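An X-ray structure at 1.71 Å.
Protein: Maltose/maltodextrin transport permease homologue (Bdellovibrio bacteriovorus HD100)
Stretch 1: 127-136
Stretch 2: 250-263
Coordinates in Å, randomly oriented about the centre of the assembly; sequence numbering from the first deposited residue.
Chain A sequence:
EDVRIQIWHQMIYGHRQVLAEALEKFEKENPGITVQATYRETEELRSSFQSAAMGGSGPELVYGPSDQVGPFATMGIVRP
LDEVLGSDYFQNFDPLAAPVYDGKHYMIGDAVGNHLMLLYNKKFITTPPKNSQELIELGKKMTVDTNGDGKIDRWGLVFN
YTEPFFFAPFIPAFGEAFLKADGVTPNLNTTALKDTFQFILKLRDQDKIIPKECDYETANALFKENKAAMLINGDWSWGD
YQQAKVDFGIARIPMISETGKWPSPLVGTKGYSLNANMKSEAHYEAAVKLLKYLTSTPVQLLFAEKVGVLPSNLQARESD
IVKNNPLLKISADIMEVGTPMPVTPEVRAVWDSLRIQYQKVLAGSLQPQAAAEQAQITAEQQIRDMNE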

# COMPACT_ATOMS: atom_id res chain seq x y z
N THR A 127 14.28 15.45 -15.04
CA THR A 127 13.14 16.28 -14.64
C THR A 127 11.86 15.50 -14.88
O THR A 127 11.53 15.21 -16.04
CB THR A 127 13.13 17.60 -15.42
OG1 THR A 127 14.39 18.24 -15.27
CG2 THR A 127 12.03 18.52 -14.90
N PRO A 128 11.13 15.13 -13.84
CA PRO A 128 9.94 14.28 -14.04
C PRO A 128 8.81 15.05 -14.69
O PRO A 128 8.75 16.29 -14.58
CB PRO A 128 9.58 13.85 -12.61
CG PRO A 128 10.14 14.92 -11.73
CD PRO A 128 11.40 15.40 -12.42
N PRO A 129 7.89 14.36 -15.36
CA PRO A 129 6.72 15.05 -15.92
C PRO A 129 5.80 15.53 -14.81
O PRO A 129 5.60 14.84 -13.81
CB PRO A 129 6.05 13.97 -16.77
CG PRO A 129 6.42 12.68 -16.08
CD PRO A 129 7.85 12.91 -15.59
N LYS A 130 5.22 16.72 -15.00
CA LYS A 130 4.32 17.29 -14.01
C LYS A 130 2.85 17.11 -14.36
O LYS A 130 1.99 17.33 -13.50
CB LYS A 130 4.62 18.79 -13.81
CG LYS A 130 4.53 19.64 -15.07
CD LYS A 130 5.06 21.05 -14.81
CE LYS A 130 4.91 21.95 -16.03
NZ LYS A 130 6.08 21.84 -16.94
N ASN A 131 2.53 16.71 -15.59
CA ASN A 131 1.15 16.43 -15.94
C ASN A 131 1.10 15.26 -16.91
O ASN A 131 2.12 14.79 -17.42
CB ASN A 131 0.45 17.65 -16.55
CG ASN A 131 1.15 18.17 -17.78
OD1 ASN A 131 1.35 17.45 -18.74
ND2 ASN A 131 1.50 19.46 -17.76
N SER A 132 -0.12 14.80 -17.18
CA SER A 132 -0.32 13.57 -17.95
C SER A 132 0.08 13.75 -19.41
O SER A 132 0.54 12.79 -20.05
CB SER A 132 -1.78 13.12 -17.83
OG SER A 132 -2.67 14.07 -18.40
N GLN A 133 -0.07 14.95 -19.97
CA GLN A 133 0.38 15.15 -21.34
C GLN A 133 1.90 15.00 -21.42
O GLN A 133 2.41 14.33 -22.33
CB GLN A 133 -0.07 16.51 -21.87
CG GLN A 133 0.62 16.90 -23.18
CD GLN A 133 0.13 18.21 -23.77
OE1 GLN A 133 -0.76 18.86 -23.23
NE2 GLN A 133 0.70 18.59 -24.91
N GLU A 134 2.62 15.59 -20.47
CA GLU A 134 4.07 15.41 -20.40
C GLU A 134 4.43 13.95 -20.14
O GLU A 134 5.40 13.43 -20.70
CB GLU A 134 4.66 16.28 -19.29
CG GLU A 134 4.70 17.76 -19.62
CD GLU A 134 5.36 18.58 -18.52
OE1 GLU A 134 5.90 17.98 -17.56
OE2 GLU A 134 5.33 19.83 -18.62
N LEU A 135 3.67 13.29 -19.26
CA LEU A 135 3.94 11.88 -18.97
C LEU A 135 3.86 11.03 -20.23
O LEU A 135 4.71 10.17 -20.47
CB LEU A 135 2.96 11.38 -17.91
CG LEU A 135 2.95 9.87 -17.66
CD1 LEU A 135 4.20 9.51 -16.91
CD2 LEU A 135 1.70 9.50 -16.85
N ILE A 136 2.86 11.29 -21.07
CA ILE A 136 2.68 10.47 -22.27
C ILE A 136 3.75 10.79 -23.30
O ILE A 136 4.30 9.88 -23.94
CB ILE A 136 1.26 10.67 -22.83
CG1 ILE A 136 0.26 10.01 -21.87
CG2 ILE A 136 1.17 10.09 -24.22
CD1 ILE A 136 -1.18 10.54 -22.01
N ILE A 250 11.67 10.65 -7.03
CA ILE A 250 10.25 10.44 -6.78
C ILE A 250 9.51 11.74 -7.05
O ILE A 250 10.10 12.83 -6.98
CB ILE A 250 9.95 9.92 -5.35
CG1 ILE A 250 10.34 10.95 -4.28
CG2 ILE A 250 10.63 8.58 -5.09
CD1 ILE A 250 9.83 10.54 -2.87
N ALA A 251 8.22 11.62 -7.37
CA ALA A 251 7.40 12.78 -7.70
C ALA A 251 5.94 12.40 -7.54
O ALA A 251 5.59 11.22 -7.49
CB ALA A 251 7.66 13.28 -9.13
N ARG A 252 5.08 13.42 -7.49
CA ARG A 252 3.65 13.16 -7.58
C ARG A 252 3.32 12.39 -8.85
O ARG A 252 3.90 12.65 -9.91
CB ARG A 252 2.87 14.48 -7.57
CG ARG A 252 2.96 15.24 -6.27
CD ARG A 252 2.16 16.53 -6.33
NE ARG A 252 2.14 17.17 -5.02
CZ ARG A 252 1.52 18.32 -4.76
NH1 ARG A 252 0.85 18.94 -5.71
NH2 ARG A 252 1.56 18.83 -3.53
N ILE A 253 2.35 11.47 -8.77
CA ILE A 253 1.74 10.96 -10.00
C ILE A 253 1.23 12.19 -10.74
O ILE A 253 0.57 13.05 -10.14
CB ILE A 253 0.60 9.96 -9.71
CG1 ILE A 253 1.16 8.71 -9.03
CG2 ILE A 253 -0.12 9.58 -11.00
CD1 ILE A 253 0.05 7.83 -8.40
N PRO A 254 1.56 12.35 -12.03
CA PRO A 254 1.34 13.65 -12.69
C PRO A 254 -0.13 14.06 -12.74
O PRO A 254 -1.03 13.23 -12.87
CB PRO A 254 1.91 13.43 -14.09
CG PRO A 254 2.98 12.41 -13.89
CD PRO A 254 2.44 11.47 -12.82
N MET A 255 -0.34 15.37 -12.65
CA MET A 255 -1.68 15.94 -12.74
C MET A 255 -2.34 15.58 -14.07
O MET A 255 -1.70 15.57 -15.12
CB MET A 255 -1.57 17.46 -12.58
CG MET A 255 -2.80 18.29 -12.95
SD MET A 255 -2.43 20.07 -12.95
CE MET A 255 -2.19 20.33 -11.20
N ILE A 256 -3.62 15.25 -14.02
CA ILE A 256 -4.34 14.96 -15.25
C ILE A 256 -4.56 16.26 -16.02
O ILE A 256 -5.21 17.18 -15.52
CB ILE A 256 -5.67 14.26 -14.96
CG1 ILE A 256 -5.40 12.99 -14.15
CG2 ILE A 256 -6.47 14.03 -16.25
CD1 ILE A 256 -4.51 12.00 -14.90
N SER A 257 -4.02 16.33 -17.24
CA SER A 257 -4.06 17.58 -18.00
C SER A 257 -5.49 18.05 -18.23
O SER A 257 -5.77 19.25 -18.15
CB SER A 257 -3.34 17.41 -19.33
OG SER A 257 -1.94 17.42 -19.14
N GLU A 258 -6.41 17.13 -18.53
CA GLU A 258 -7.77 17.49 -18.89
C GLU A 258 -8.57 18.06 -17.72
O GLU A 258 -9.55 18.79 -17.94
CB GLU A 258 -8.51 16.26 -19.44
CG GLU A 258 -8.14 15.89 -20.87
CD GLU A 258 -6.79 15.16 -21.01
OE1 GLU A 258 -6.19 14.74 -19.99
OE2 GLU A 258 -6.35 14.99 -22.17
N THR A 259 -8.19 17.75 -16.48
CA THR A 259 -8.97 18.14 -15.32
C THR A 259 -8.25 19.09 -14.38
O THR A 259 -8.91 19.72 -13.54
CB THR A 259 -9.40 16.89 -14.52
OG1 THR A 259 -8.28 16.40 -13.77
CG2 THR A 259 -9.91 15.78 -15.46
N GLY A 260 -6.93 19.23 -14.51
CA GLY A 260 -6.20 20.07 -13.58
C GLY A 260 -6.06 19.50 -12.19
O GLY A 260 -5.70 20.23 -11.27
N LYS A 261 -6.34 18.21 -12.01
CA LYS A 261 -6.34 17.60 -10.69
C LYS A 261 -5.19 16.61 -10.54
O LYS A 261 -4.91 15.83 -11.45
CB LYS A 261 -7.67 16.87 -10.40
CG LYS A 261 -8.92 17.68 -10.73
CD LYS A 261 -9.05 18.91 -9.86
CE LYS A 261 -10.22 19.80 -10.32
NZ LYS A 261 -9.84 20.91 -11.27
N TRP A 262 -4.56 16.66 -9.38
CA TRP A 262 -3.55 15.67 -9.02
C TRP A 262 -4.22 14.36 -8.64
O TRP A 262 -5.12 14.35 -7.79
CB TRP A 262 -2.73 16.16 -7.84
CG TRP A 262 -1.88 17.35 -8.12
CD1 TRP A 262 -2.13 18.64 -7.78
CD2 TRP A 262 -0.64 17.35 -8.82
NE1 TRP A 262 -1.11 19.46 -8.23
CE2 TRP A 262 -0.18 18.68 -8.87
CE3 TRP A 262 0.14 16.34 -9.41
CZ2 TRP A 262 1.02 19.04 -9.48
CZ3 TRP A 262 1.33 16.70 -10.02
CH2 TRP A 262 1.76 18.04 -10.05
N PRO A 263 -3.81 13.24 -9.22
CA PRO A 263 -4.21 11.94 -8.67
C PRO A 263 -3.87 11.87 -7.19
O PRO A 263 -2.82 12.36 -6.74
CB PRO A 263 -3.39 10.94 -9.50
CG PRO A 263 -3.24 11.66 -10.84
CD PRO A 263 -3.04 13.11 -10.47
O HOH W 1 4.54 14.98 -11.19
O HOH W 2 -3.87 13.32 -20.60

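The contact joins the start of a helix to an extended loop, and its centre is a single beta bridge. Asn 131 and Met 255 lie 4.3 Å apart, CA to CA, and two backbone hydrogen bonds flank the pair: Met 255 N donates to Lys 130 O at 3.2 Å (N-H...O angle 147°), and Ser 132 N donates to Met 255 O at 2.7 Å (134°). The second bond uses an amide of the helix's first turn, which has no carbonyl partner within the helix. Asn 131 CA also approaches Met 255 O at 3.1 Å, a CA-H...O contact with an angle of 121° at the hydrogen, so the same carbonyl receives two neighbouring groups.

Two serines extend this pairing through their side chains. Ser 257 N donates to Ser 132 OG at 2.9 Å, with a nearly linear angle of 177°, while Gln 133 N donates to Ser 257 OG at 3.2 Å and 155°. Each serine hydroxyl thus accepts a backbone amide from the opposite stretch, and a second free amide of the helix start is satisfied. Asn 131, the N-cap residue, serves Glu 134 in the same way within its own stretch: Glu 134 N donates to Asn 131 OD1 at 2.8 Å and 171°. That OD1 lies 3.3 Å from Ser 257 OG, but the angle is too poor for a hydrogen bond.

The cap is braced by Glu 134, whose OE1 accepts from Lys 130 N at 2.9 Å and whose OE2 forms a salt bridge with Lys 130 NZ at 2.7 Å. These bonds tie the residue before the cap to the first turn of the helix.

Apolar packing centres on Pro 254, whose CA-to-CB bond points toward stretch 1 and which has the largest area covered across the contact, 79 of the 462 Å² buried on both sides. Its CB rests 3.5 Å from Asn 131 C, against the backbone leading into the helix. Its CG lies 4.1 Å from both Pro 129 CG and Leu 135 CB, bringing a loop proline and a helix leucine to one ring. Farther along, Pro 128 CG meets Ala 251 CB at 3.9 Å.

Two waters fill polar gaps. Water 1 donates to Pro 129 O at 2.8 Å and to Arg 252 O at 2.7 Å, linking two carbonyls that could not bond to each other. Water 2 bridges Ser 132 OG, at 2.6 Å, and Glu 258 OE1, to which it donates at 2.8 Å.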